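PDB 3MU7: xylanase and alpha-amylase inhibitor protein from Scadoxus multiflorus, which inhibits both xylanase and alpha-amylase with a TIM-barrel chain that belongs to the glycosyl hydrolase family 18. Local coordinates for residues Y81-R86 against Q134-I139; G128-Y133 against L165-N170; R16-T21 against A28-G33. One frame throughout, in Å; residues are numbered along the deposited sequence.

Interaction 1: Y81-R86 against Q134-I139. With PEG (di(hydroxyethyl)ether), chain D; PEG (di(hydroxyethyl)ether), chain C.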
ATOM      1  N   TYR A  81     -15.051  -0.519   7.912  1.00 12.26           N
ATOM      2  CA  TYR A  81     -15.198  -0.704   6.489  1.00 11.27           C
ATOM      3  C   TYR A  81     -15.641  -2.118   6.202  1.00 11.40           C
ATOM      4  O   TYR A  81     -15.207  -3.065   6.862  1.00 12.58           O
ATOM      5  CB  TYR A  81     -13.914  -0.340   5.732  1.00 10.32           C
ATOM      6  CG  TYR A  81     -12.685  -1.163   6.047  1.00  8.71           C
ATOM      7  CD1 TYR A  81     -12.426  -2.355   5.365  1.00  7.99           C
ATOM      8  CD2 TYR A  81     -11.759  -0.728   6.991  1.00  8.02           C
ATOM      9  CE1 TYR A  81     -11.287  -3.099   5.629  1.00  7.66           C
ATOM     10  CE2 TYR A  81     -10.614  -1.467   7.270  1.00  8.26           C
ATOM     11  CZ  TYR A  81     -10.381  -2.655   6.581  1.00  7.78           C
ATOM     12  OH  TYR A  81      -9.244  -3.389   6.832  1.00  8.70           O
ATOM     13  N   SER A  82     -16.530  -2.246   5.230  1.00 11.11           N
ATOM     14  CA  SER A  82     -17.003  -3.540   4.780  1.00 11.70           C
ATOM     15  C   SER A  82     -17.538  -3.358   3.382  1.00 11.73           C
ATOM     16  O   SER A  82     -17.783  -2.239   2.938  1.00 11.40           O
ATOM     17  CB  SER A  82     -18.096  -4.080   5.704  1.00 12.42           C
ATOM     18  OG  SER A  82     -19.234  -3.251   5.673  1.00 13.51           O
ATOM     19  N   LEU A  83     -17.719  -4.472   2.691  1.00 12.03           N
ATOM     20  CA  LEU A  83     -18.121  -4.429   1.314  1.00 13.22           C
ATOM     21  C   LEU A  83     -18.926  -5.676   1.010  1.00 14.29           C
ATOM     22  O   LEU A  83     -18.582  -6.463   0.126  1.00 14.26           O
ATOM     23  CB  LEU A  83     -16.876  -4.333   0.432  1.00 13.20           C
ATOM     24  CG  LEU A  83     -17.151  -3.606  -0.875  1.00 12.34           C
ATOM     25  CD1 LEU A  83     -17.194  -2.101  -0.678  1.00 12.12           C
ATOM     26  CD2 LEU A  83     -16.116  -3.999  -1.903  1.00 11.30           C
ATOM     27  N   ASP A  84     -20.011  -5.840   1.754  1.00 15.01           N
ATOM     28  CA  ASP A  84     -20.831  -7.047   1.687  1.00 16.30           C
ATOM     29  C   ASP A  84     -21.761  -7.134   0.469  1.00 16.05           C
ATOM     30  O   ASP A  84     -22.012  -8.238  -0.016  1.00 16.85           O
ATOM     31  CB  ASP A  84     -21.627  -7.236   2.986  1.00 17.29           C
ATOM     32  CG  ASP A  84     -20.736  -7.499   4.194  1.00 19.41           C
ATOM     33  OD1 ASP A  84     -19.720  -8.215   4.059  1.00 21.83           O
ATOM     34  OD2 ASP A  84     -21.064  -6.995   5.289  1.00 23.56           O
ATOM     35  N   SER A  85     -22.283  -6.006  -0.021  1.00 15.51           N
ATOM     36  CA  SER A  85     -23.215  -6.050  -1.163  1.00 14.43           C
ATOM     37  C   SER A  85     -22.559  -5.654  -2.481  1.00 13.54           C
ATOM     38  O   SER A  85     -21.562  -4.931  -2.497  1.00 13.00           O
ATOM     39  CB  SER A  85     -24.458  -5.183  -0.922  1.00 14.91           C
ATOM     40  OG  SER A  85     -24.199  -3.809  -1.175  1.00 14.86           O
ATOM     41  N   ARG A  86     -23.134  -6.114  -3.586  1.00 12.91           N
ATOM     42  CA  ARG A  86     -22.667  -5.719  -4.910  1.00 12.36           C
ATOM     43  C   ARG A  86     -22.783  -4.215  -5.098  1.00 11.89           C
ATOM     44  O   ARG A  86     -21.895  -3.588  -5.677  1.00 10.87           O
ATOM     45  CB  ARG A  86     -23.439  -6.450  -6.007  1.00 12.87           C
ATOM     46  CG  ARG A  86     -23.124  -7.935  -6.093  1.00 14.00           C
ATOM     47  CD  ARG A  86     -23.881  -8.612  -7.232  1.00 17.82           C
ATOM     48  NE  ARG A  86     -23.624  -7.982  -8.527  1.00 20.36           N
ATOM     49  CZ  ARG A  86     -22.648  -8.332  -9.362  1.00 21.93           C
ATOM     50  NH1 ARG A  86     -21.814  -9.317  -9.054  1.00 22.44           N
ATOM     51  NH2 ARG A  86     -22.503  -7.690 -10.511  1.00 23.00           N
ATOM     52  N   GLN A 134     -13.676  -8.661  -5.034  1.00  8.70           N
ATOM     53  CA  GLN A 134     -13.439  -9.052  -6.419  1.00  8.90           C
ATOM     54  C   GLN A 134     -14.228  -8.161  -7.382  1.00  8.90           C
ATOM     55  O   GLN A 134     -13.679  -7.681  -8.369  1.00  8.60           O
ATOM     56  CB  GLN A 134     -13.740 -10.537  -6.650  1.00  9.37           C
ATOM     57  CG  GLN A 134     -13.563 -10.999  -8.099  1.00 10.06           C
ATOM     58  CD  GLN A 134     -12.117 -11.029  -8.568  1.00 10.19           C
ATOM     59  OE1 GLN A 134     -11.184 -10.805  -7.800  1.00 12.04           O
ATOM     60  NE2 GLN A 134     -11.927 -11.314  -9.842  1.00  8.18           N
ATOM     61  N   LEU A 135     -15.507  -7.932  -7.093  1.00  8.39           N
ATOM     62  CA  LEU A 135     -16.313  -7.031  -7.914  1.00  8.59           C
ATOM     63  C   LEU A 135     -15.763  -5.598  -7.906  1.00  8.17           C
ATOM     64  O   LEU A 135     -15.715  -4.953  -8.945  1.00  8.52           O
ATOM     65  CB  LEU A 135     -17.783  -7.052  -7.484  1.00  9.28           C
ATOM     66  CG  LEU A 135     -18.753  -6.164  -8.276  1.00  9.81           C
ATOM     67  CD1 LEU A 135     -18.772  -6.493  -9.766  1.00 11.22           C
ATOM     68  CD2 LEU A 135     -20.150  -6.260  -7.693  1.00 11.30           C
ATOM     69  N   LEU A 136     -15.345  -5.113  -6.738  1.00  7.72           N
ATOM     70  CA  LEU A 136     -14.730  -3.795  -6.656  1.00  7.58           C
ATOM     71  C   LEU A 136     -13.513  -3.712  -7.578  1.00  7.49           C
ATOM     72  O   LEU A 136     -13.382  -2.764  -8.357  1.00  7.79           O
ATOM     73  CB  LEU A 136     -14.318  -3.479  -5.221  1.00  7.43           C
ATOM     74  CG  LEU A 136     -13.530  -2.179  -5.029  1.00  7.07           C
ATOM     75  CD1 LEU A 136     -14.375  -0.958  -5.374  1.00  8.58           C
ATOM     76  CD2 LEU A 136     -13.021  -2.081  -3.609  1.00  7.90           C
ATOM     77  N   ALA A 137     -12.629  -4.705  -7.485  1.00  7.74           N
ATOM     78  CA  ALA A 137     -11.463  -4.755  -8.358  1.00  8.03           C
ATOM     79  C   ALA A 137     -11.870  -4.844  -9.827  1.00  8.40           C
ATOM     80  O   ALA A 137     -11.265  -4.192 -10.669  1.00  8.33           O
ATOM     81  CB  ALA A 137     -10.549  -5.907  -7.978  1.00  8.70           C
ATOM     82  N   ASN A 138     -12.895  -5.640 -10.132  1.00  8.10           N
ATOM     83  CA  ASN A 138     -13.371  -5.760 -11.512  1.00  8.17           C
ATOM     84  C   ASN A 138     -13.824  -4.427 -12.086  1.00  8.08           C
ATOM     85  O   ASN A 138     -13.517  -4.096 -13.227  1.00  8.49           O
ATOM     86  CB  ASN A 138     -14.517  -6.768 -11.622  1.00  8.47           C
ATOM     87  CG  ASN A 138     -14.070  -8.200 -11.501  1.00  8.94           C
ATOM     88  OD1 ASN A 138     -12.894  -8.523 -11.605  1.00  9.86           O
ATOM     89  ND2 ASN A 138     -15.030  -9.073 -11.299  1.00  8.34           N
ATOM     90  N   ILE A 139     -14.563  -3.665 -11.292  1.00  8.21           N
ATOM     91  CA  ILE A 139     -15.075  -2.390 -11.767  1.00  8.31           C
ATOM     92  C   ILE A 139     -13.950  -1.359 -11.902  1.00  8.08           C
ATOM     93  O   ILE A 139     -13.857  -0.671 -12.916  1.00  8.26           O
ATOM     94  CB  ILE A 139     -16.246  -1.868 -10.904  1.00  8.20           C
ATOM     95  CG1 ILE A 139     -17.387  -2.896 -10.876  1.00  9.29           C
ATOM     96  CG2 ILE A 139     -16.742  -0.527 -11.439  1.00  9.20           C
ATOM     97  CD1 ILE A 139     -18.500  -2.570  -9.901  1.00 10.85           C
TER
HETATM   98  C1  PEG D6073     -27.141  -6.211  -3.865  1.00 21.81           C
HETATM   99  O1  PEG D6073     -26.403  -4.991  -4.014  1.00 20.21           O
HETATM  100  C2  PEG D6073     -26.276  -7.408  -4.272  1.00 22.62           C
HETATM  101  O2  PEG D6073     -25.392  -7.850  -3.224  1.00 23.11           O
HETATM  102  C1  PEG C6072     -18.552 -10.110 -10.237  1.00 55.10           C
HETATM  103  O1  PEG C6072     -19.635 -10.806 -10.727  1.00 55.23           O
HETATM  104  C2  PEG C6072     -17.540 -11.077  -9.746  1.00 55.02           C
HETATM  105  O2  PEG C6072     -17.606 -10.862  -8.419  1.00 54.86           O

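Interaction 2: G128-Y133 against L165-N170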
ATOM      1  N   GLY A 128     -12.948  -8.898   6.958  0.50 12.05           N
ATOM      2  CA  GLY A 128     -14.198  -8.943   6.239  0.50 12.61           C
ATOM      3  C   GLY A 128     -14.238  -9.806   5.007  0.50 12.91           C
ATOM      4  O   GLY A 128     -15.196 -10.624   4.858  0.50 13.95           O
ATOM      5  N   GLY A 129     -13.194  -9.657   4.166  0.50 12.56           N
ATOM      6  CA  GLY A 129     -13.233 -10.107   2.755  0.50 12.09           C
ATOM      7  C   GLY A 129     -13.195 -11.585   2.738  0.50 12.21           C
ATOM      8  O   GLY A 129     -12.980 -12.151   3.781  0.50 11.74           O
ATOM      9  N   PRO A 130     -13.494 -12.188   1.614  1.00 12.50           N
ATOM     10  CA  PRO A 130     -13.231 -11.645   0.280  1.00 12.19           C
ATOM     11  C   PRO A 130     -14.462 -10.782  -0.116  1.00 11.16           C
ATOM     12  O   PRO A 130     -14.369  -9.945  -1.020  1.00 10.52           O
ATOM     13  CB  PRO A 130     -13.180 -12.896  -0.609  1.00 12.91           C
ATOM     14  CG  PRO A 130     -13.852 -13.955   0.155  1.00 13.88           C
ATOM     15  CD  PRO A 130     -13.532 -13.665   1.579  1.00 12.80           C
ATOM     16  N   SER A 131     -15.612 -10.984   0.554  1.00 10.78           N
ATOM     17  CA  SER A 131     -16.777 -10.106   0.430  0.50 10.44           C
ATOM     18  C   SER A 131     -17.077  -9.875  -1.072  1.00 10.37           C
ATOM     19  O   SER A 131     -17.141 -10.741  -1.854  1.00 10.68           O
ATOM     20  CB  SER A 131     -16.459  -8.695   1.142  0.50 10.67           C
ATOM     21  OG  SER A 131     -15.992  -8.965   2.462  0.50  9.00           O
ATOM     22  N   GLN A 132     -17.187  -8.608  -1.392  1.00 10.01           N
ATOM     23  CA  GLN A 132     -17.367  -8.182  -2.784  1.00  9.89           C
ATOM     24  C   GLN A 132     -16.146  -7.440  -3.332  1.00  9.36           C
ATOM     25  O   GLN A 132     -16.249  -6.663  -4.286  1.00  9.66           O
ATOM     26  CB  GLN A 132     -18.650  -7.360  -2.961  1.00 10.57           C
ATOM     27  CG  GLN A 132     -19.930  -8.148  -2.675  1.00 12.15           C
ATOM     28  CD  GLN A 132     -20.273  -9.183  -3.748  1.00 15.24           C
ATOM     29  OE1 GLN A 132     -19.702  -9.194  -4.835  1.00 14.90           O
ATOM     30  NE2 GLN A 132     -21.240 -10.045  -3.444  1.00 18.11           N
ATOM     31  N   TYR A 133     -14.986  -7.691  -2.734  1.00  8.83           N
ATOM     32  CA  TYR A 133     -13.756  -7.040  -3.194  1.00  8.57           C
ATOM     33  C   TYR A 133     -13.337  -7.442  -4.610  1.00  8.51           C
ATOM     34  O   TYR A 133     -12.736  -6.634  -5.318  1.00  8.18           O
ATOM     35  CB  TYR A 133     -12.614  -7.217  -2.187  1.00  8.72           C
ATOM     36  CG  TYR A 133     -12.855  -6.424  -0.926  1.00  7.99           C
ATOM     37  CD1 TYR A 133     -13.235  -7.051   0.254  1.00  8.63           C
ATOM     38  CD2 TYR A 133     -12.724  -5.036  -0.928  1.00  7.87           C
ATOM     39  CE1 TYR A 133     -13.482  -6.306   1.410  1.00  8.81           C
ATOM     40  CE2 TYR A 133     -12.974  -4.289   0.210  1.00  8.06           C
ATOM     41  CZ  TYR A 133     -13.336  -4.930   1.371  1.00  8.14           C
ATOM     42  OH  TYR A 133     -13.570  -4.176   2.494  1.00  9.57           O
ATOM     43  N   LEU A 165      -7.842 -11.219   0.764  1.00  8.11           N
ATOM     44  CA  LEU A 165      -7.483 -10.763  -0.576  1.00  8.64           C
ATOM     45  C   LEU A 165      -7.059 -11.881  -1.518  1.00  8.29           C
ATOM     46  O   LEU A 165      -6.846 -11.633  -2.701  1.00  8.39           O
ATOM     47  CB  LEU A 165      -6.358  -9.722  -0.489  1.00  8.98           C
ATOM     48  CG  LEU A 165      -6.672  -8.374   0.165  1.00 10.04           C
ATOM     49  CD1 LEU A 165      -5.397  -7.713   0.667  1.00 11.26           C
ATOM     50  CD2 LEU A 165      -7.410  -7.473  -0.800  1.00 12.58           C
ATOM     51  N   GLY A 166      -6.930 -13.105  -1.010  1.00  8.14           N
ATOM     52  CA  GLY A 166      -6.375 -14.204  -1.805  1.00  8.71           C
ATOM     53  C   GLY A 166      -7.093 -14.446  -3.122  1.00  8.63           C
ATOM     54  O   GLY A 166      -6.463 -14.592  -4.166  1.00  8.95           O
ATOM     55  N   THR A 167      -8.418 -14.484  -3.079  1.00  9.36           N
ATOM     56  CA  THR A 167      -9.193 -14.709  -4.298  1.00 10.63           C
ATOM     57  C   THR A 167      -9.038 -13.556  -5.291  1.00  9.90           C
ATOM     58  O   THR A 167      -8.932 -13.780  -6.495  1.00 10.21           O
ATOM     59  CB  THR A 167     -10.682 -14.945  -4.003  1.00 10.99           C
ATOM     60  OG1 THR A 167     -11.224 -13.820  -3.305  1.00 15.77           O
ATOM     61  CG2 THR A 167     -10.864 -16.196  -3.176  1.00 12.44           C
ATOM     62  N   VAL A 168      -8.981 -12.338  -4.797  1.00  9.31           N
ATOM     63  CA  VAL A 168      -8.835 -11.194  -5.695  1.00  9.16           C
ATOM     64  C   VAL A 168      -7.402 -11.156  -6.293  1.00  8.41           C
ATOM     65  O   VAL A 168      -7.229 -10.901  -7.426  1.00  8.42           O
ATOM     66  CB  VAL A 168      -9.136  -9.884  -4.944  1.00  9.55           C
ATOM     67  CG1 VAL A 168      -9.075  -8.772  -5.961  1.00 10.45           C
ATOM     68  CG2 VAL A 168     -10.484  -9.976  -4.239  1.00 11.25           C
ATOM     69  N   ILE A 169      -6.409 -11.511  -5.475  1.00  7.82           N
ATOM     70  CA  ILE A 169      -5.044 -11.624  -5.995  1.00  7.61           C
ATOM     71  C   ILE A 169      -4.980 -12.683  -7.103  1.00  7.63           C
ATOM     72  O   ILE A 169      -4.323 -12.477  -8.121  1.00  7.72           O
ATOM     73  CB  ILE A 169      -4.013 -11.903  -4.865  1.00  7.48           C
ATOM     74  CG1 ILE A 169      -3.912 -10.686  -3.938  1.00  7.91           C
ATOM     75  CG2 ILE A 169      -2.641 -12.266  -5.441  1.00  9.05           C
ATOM     76  CD1 ILE A 169      -3.189 -10.957  -2.619  1.00  7.99           C
ATOM     77  N   ASN A 170      -5.706 -13.788  -6.920  1.00  7.80           N
ATOM     78  CA  ASN A 170      -5.744 -14.878  -7.904  1.00  8.68           C
ATOM     79  C   ASN A 170      -6.303 -14.472  -9.270  1.00  8.49           C
ATOM     80  O   ASN A 170      -6.079 -15.173 -10.261  1.00  9.15           O
ATOM     81  CB  ASN A 170      -6.594 -16.043  -7.381  1.00  9.55           C
ATOM     82  CG  ASN A 170      -5.897 -16.880  -6.331  1.00 12.10           C
ATOM     83  OD1 ASN A 170      -6.546 -17.683  -5.661  1.00 14.42           O
ATOM     84  ND2 ASN A 170      -4.593 -16.728  -6.192  1.00 12.05           N
TER

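Interaction 3: R16-T21 against A28-G33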
ATOM      1  N   ARG A  16       6.446  13.674   9.321  1.00  7.71           N
ATOM      2  CA  ARG A  16       7.048  14.374   8.193  1.00  7.92           C
ATOM      3  C   ARG A  16       6.001  14.526   7.082  1.00  7.60           C
ATOM      4  O   ARG A  16       5.304  13.558   6.739  1.00  7.10           O
ATOM      5  CB  ARG A  16       8.240  13.551   7.698  1.00  8.22           C
ATOM      6  CG  ARG A  16       8.923  14.085   6.442  1.00  8.41           C
ATOM      7  CD  ARG A  16      10.049  13.170   5.966  1.00  8.84           C
ATOM      8  NE  ARG A  16       9.549  11.831   5.648  1.00  8.47           N
ATOM      9  CZ  ARG A  16      10.317  10.760   5.474  1.00  8.53           C
ATOM     10  NH1 ARG A  16      11.642  10.849   5.572  1.00 10.25           N
ATOM     11  NH2 ARG A  16       9.753   9.591   5.214  1.00  8.59           N
ATOM     12  N   SER A  17       5.890  15.727   6.517  1.00  7.76           N
ATOM     13  CA  SER A  17       4.863  16.021   5.528  1.00  7.99           C
ATOM     14  C   SER A  17       4.961  15.108   4.306  1.00  7.43           C
ATOM     15  O   SER A  17       6.012  14.524   4.025  1.00  7.65           O
ATOM     16  CB  SER A  17       4.954  17.475   5.076  1.00  8.47           C
ATOM     17  OG  SER A  17       6.091  17.650   4.260  1.00  9.43           O
ATOM     18  N   LEU A  18       3.869  15.021   3.561  1.00  7.81           N
ATOM     19  CA  LEU A  18       3.860  14.225   2.346  1.00  8.01           C
ATOM     20  C   LEU A  18       4.913  14.735   1.363  1.00  8.19           C
ATOM     21  O   LEU A  18       5.690  13.952   0.812  1.00  8.16           O
ATOM     22  CB  LEU A  18       2.472  14.232   1.716  1.00  8.13           C
ATOM     23  CG  LEU A  18       2.344  13.509   0.371  1.00  8.28           C
ATOM     24  CD1 LEU A  18       2.812  12.070   0.466  1.00  9.58           C
ATOM     25  CD2 LEU A  18       0.919  13.561  -0.111  1.00  8.75           C
ATOM     26  N   GLU A  19       4.960  16.049   1.151  1.00  8.49           N
ATOM     27  CA  GLU A  19       5.944  16.603   0.220  1.00  9.24           C
ATOM     28  C   GLU A  19       7.388  16.341   0.678  1.00  8.59           C
ATOM     29  O   GLU A  19       8.234  15.995  -0.145  1.00  8.65           O
ATOM     30  CB  GLU A  19       5.682  18.085  -0.082  1.00 10.22           C
ATOM     31  CG  GLU A  19       5.723  18.995   1.132  1.00 12.03           C
ATOM     32  CD  GLU A  19       5.060  20.346   0.913  1.00 14.21           C
ATOM     33  OE1 GLU A  19       4.534  20.607  -0.191  1.00 15.81           O
ATOM     34  OE2 GLU A  19       5.044  21.143   1.876  1.00 17.68           O
ATOM     35  N   ALA A  20       7.665  16.467   1.976  1.00  8.61           N
ATOM     36  CA  ALA A  20       9.011  16.187   2.484  1.00  8.76           C
ATOM     37  C   ALA A  20       9.359  14.702   2.395  1.00  8.73           C
ATOM     38  O   ALA A  20      10.508  14.331   2.155  1.00  8.89           O
ATOM     39  CB  ALA A  20       9.172  16.703   3.899  1.00  9.27           C
ATOM     40  N   THR A  21       8.355  13.852   2.572  1.00  7.85           N
ATOM     41  CA  THR A  21       8.532  12.412   2.411  1.00  7.70           C
ATOM     42  C   THR A  21       9.010  12.115   0.989  1.00  7.81           C
ATOM     43  O   THR A  21      10.000  11.407   0.778  1.00  7.97           O
ATOM     44  CB  THR A  21       7.220  11.689   2.762  1.00  7.53           C
ATOM     45  OG1 THR A  21       6.962  11.883   4.155  1.00  7.57           O
ATOM     46  CG2 THR A  21       7.283  10.199   2.478  1.00  7.53           C
ATOM     47  N   ALA A  28       9.677   5.110  -4.345  1.00  8.16           N
ATOM     48  CA  ALA A  28       9.064   5.052  -5.662  1.00  8.19           C
ATOM     49  C   ALA A  28       7.541   5.201  -5.571  1.00  7.91           C
ATOM     50  O   ALA A  28       6.907   5.671  -6.510  1.00  7.95           O
ATOM     51  CB  ALA A  28       9.429   3.742  -6.347  1.00  8.66           C
ATOM     52  N   TYR A  29       6.969   4.771  -4.448  1.00  7.74           N
ATOM     53  CA  TYR A  29       5.533   4.867  -4.193  1.00  7.62           C
ATOM     54  C   TYR A  29       5.341   5.411  -2.799  1.00  7.20           C
ATOM     55  O   TYR A  29       6.014   4.967  -1.857  1.00  7.23           O
ATOM     56  CB  TYR A  29       4.865   3.496  -4.171  1.00  9.04           C
ATOM     57  CG  TYR A  29       4.764   2.733  -5.456  1.00 11.77           C
ATOM     58  CD1 TYR A  29       3.629   2.843  -6.260  1.00 14.51           C
ATOM     59  CD2 TYR A  29       5.757   1.835  -5.837  1.00 14.80           C
ATOM     60  CE1 TYR A  29       3.501   2.109  -7.438  1.00 17.39           C
ATOM     61  CE2 TYR A  29       5.641   1.095  -7.016  1.00 17.27           C
ATOM     62  CZ  TYR A  29       4.511   1.240  -7.806  1.00 18.19           C
ATOM     63  OH  TYR A  29       4.395   0.515  -8.970  1.00 21.45           O
ATOM     64  N   VAL A  30       4.389   6.329  -2.661  1.00  6.43           N
ATOM     65  CA  VAL A  30       3.895   6.751  -1.354  1.00  6.71           C
ATOM     66  C   VAL A  30       2.408   6.441  -1.320  1.00  6.40           C
ATOM     67  O   VAL A  30       1.664   6.812  -2.231  1.00  6.98           O
ATOM     68  CB  VAL A  30       4.184   8.238  -1.056  1.00  6.77           C
ATOM     69  CG1 VAL A  30       3.575   8.631   0.273  1.00  7.99           C
ATOM     70  CG2 VAL A  30       5.675   8.482  -1.004  1.00  8.58           C
ATOM     71  N   ILE A  31       2.003   5.712  -0.284  1.00  6.11           N
ATOM     72  CA  ILE A  31       0.652   5.209  -0.184  1.00  6.33           C
ATOM     73  C   ILE A  31      -0.040   5.931   0.963  1.00  6.00           C
ATOM     74  O   ILE A  31       0.289   5.732   2.139  1.00  6.06           O
ATOM     75  CB  ILE A  31       0.631   3.686   0.080  1.00  6.26           C
ATOM     76  CG1 ILE A  31       1.563   2.933  -0.883  1.00  7.70           C
ATOM     77  CG2 ILE A  31      -0.801   3.177   0.014  1.00  6.71           C
ATOM     78  CD1 ILE A  31       1.924   1.527  -0.403  1.00  9.78           C
ATOM     79  N   ILE A  32      -0.990   6.793   0.616  1.00  6.03           N
ATOM     80  CA  ILE A  32      -1.744   7.533   1.622  1.00  6.48           C
ATOM     81  C   ILE A  32      -2.788   6.616   2.256  1.00  6.03           C
ATOM     82  O   ILE A  32      -3.658   6.089   1.549  1.00  6.25           O
ATOM     83  CB  ILE A  32      -2.449   8.761   1.005  1.00  6.75           C
ATOM     84  CG1 ILE A  32      -1.442   9.728   0.369  1.00  7.60           C
ATOM     85  CG2 ILE A  32      -3.294   9.470   2.070  1.00  7.28           C
ATOM     86  CD1 ILE A  32      -2.087  10.732  -0.561  1.00  9.51           C
ATOM     87  N   GLY A  33      -2.699   6.410   3.569  1.00  5.90           N
ATOM     88  CA  GLY A  33      -3.688   5.592   4.271  1.00  6.27           C
ATOM     89  C   GLY A  33      -4.432   6.425   5.297  1.00  6.10           C
ATOM     90  O   GLY A  33      -3.803   7.223   5.987  1.00  6.87           O
TER

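Interaction 1: Y81-R86 against Q134-I139
A leucine methyl group sits over the flat face of a charged arginine: Leu135 CD2 stands 3.6 Å above the guanidinium plane of Arg86, over its centre, with Arg86 CZ the nearest atom. The two side chains run roughly perpendicular. Arg86 gets there by a bend, because chi2 is extended (-178°) but chi3 turns (56°) and brings the guanidinium over the leucine, with Arg86 CB 3.7 Å from Leu135 CD2. The edge of the group is used separately: Arg86 NH1 donates in plane to O1 of one di(hydroxyethyl)ether molecule (3.1 Å, N-H...O 159°), probably from the crystallisation liquor, so edge and face have different partners. A second such molecule accepts from Arg86 N through its O2 at 2.9 Å. In the TIM barrel this joins the end of the loop after strand 69-76, where Ser85 N-caps helix 86-101 by bonding Asp88 N, and the first residue of that helix to helix 133-144. With an alanine in place of Leu135, the branch from CG outward is gone, and the guanidinium is likely to lose its apolar cover and be freer to turn. Deeper in, Leu83 CD2 meets Leu136 CB at 3.8 Å and Leu136 CD2 at 4.0 Å, the side chains again crossing at about a right angle, while Leu136 also rests on Leu92 and Ala93 of helix 86-101.

Interaction 2: G128-Y133 against L165-N170
Tyr133 CB faces Val168 across the contact, and the rest of the tyrosine leads away from it. Starting at CB, the nearest atom of the other segment is Val168 CG2, at 4.0 Å; the same methyl sits 3.8 Å from Tyr133 C, so it packs against backbone and side chain together. From CG onward the ring turns away from helix 166-170, toward strand 120-125 and the loops, since chi1 (-70°) sets CG beside the tyrosine's own backbone N. The ring then packs on Ile125 of strand 120-125 and on Phe38, and at the tip Tyr133 OH comes within 3.6 Å of Tyr81 CD1. Of the methyls of Val168, CG2 is the one that meets Tyr133, while CG1 packs on Ala137, one helical turn after the tyrosine; Gln134 lies close to both. Nearer the surface, Pro130 CB meets Thr167 OG1 at 3.5 Å, a carbon beside a hydroxyl. Pro130 follows a cis peptide bond, and its O accepts from Tyr133 N at 2.9 Å, which closes a turn that contains Gln132, the N-cap residue of helix 133-144. In the TIM barrel the contact thus joins the loop and helix start after strand 120-125 to the short helix 166-170, which comes after the adjacent strand 151-154. Leu165 touches Phe123 and Ile125 of strand 120-125, and Val168 packs along helix 133-144.

Interaction 3: R16-T21 against A28-G33
Thr21 OG1, on a side chain that faces Val30 of the neighbouring strand, is gripped by several groups. It lies at the start of helix 18-23, the connection in the beta-alpha-beta crossover from strand 5-9 to the parallel strand 29-37 of the TIM barrel. The hydroxyl donates to Ser17 O (2.8 Å), arriving 41° above that carbonyl's plane, and accepts from Arg16 NE at 3.0 Å. The second bond is bent, with an N-H...O angle of 142° and the oxygen tilted 26° from the guanidinium plane; Ser256 OG is a further partner. Ser17 O also takes Thr21 N, so one carbonyl accepts both a backbone and a side-chain donor from the same threonine. Ser17 is the N-cap, its OG accepting from Ala20 N at 3.0 Å. The groups that meet the strand are apolar: Leu18 and the Thr21 methyl. Thr21 CG2 approaches Val30 CG2 at 4.2 Å, and Leu18 carries the rest: with CG anti to the backbone N, its two methyls reach different strand residues. Leu18 also touches Ile60 and Cys63 of helix 56-65, and Cys63 is disulfide-bonded to Cys22, one residue beyond the segment. Leu18 and Val30 run alongside each other, pointing opposite ways, with Leu18 CD1 3.5 Å from Val30 CG1; the side chains of Leu18 and Ile32 cross at about a right angle, with Leu18 CD2 4.2 Å from Ile32 CD1.

Interaction 3 closes first along the chain, within the opening beta-alpha-beta unit, and lies on the opposite side of the chain's centre from the other two, its centre about 27 Å from each of theirs. Interactions 1 and 2 have centres about 9 Å apart and alternate along the chain. They meet directly: Leu83 O lies 3.0 Å from Gln132 N, a probable hydrogen bond, and both use helix 133-144 or its N-cap. One curled sheet underlies all three, strand 29-37 pairing with 69-76 and that with 120-125. Interaction 3 packs a helix on its own following strand, whereas interactions 1 and 2 join successive loops and helices round the barrel.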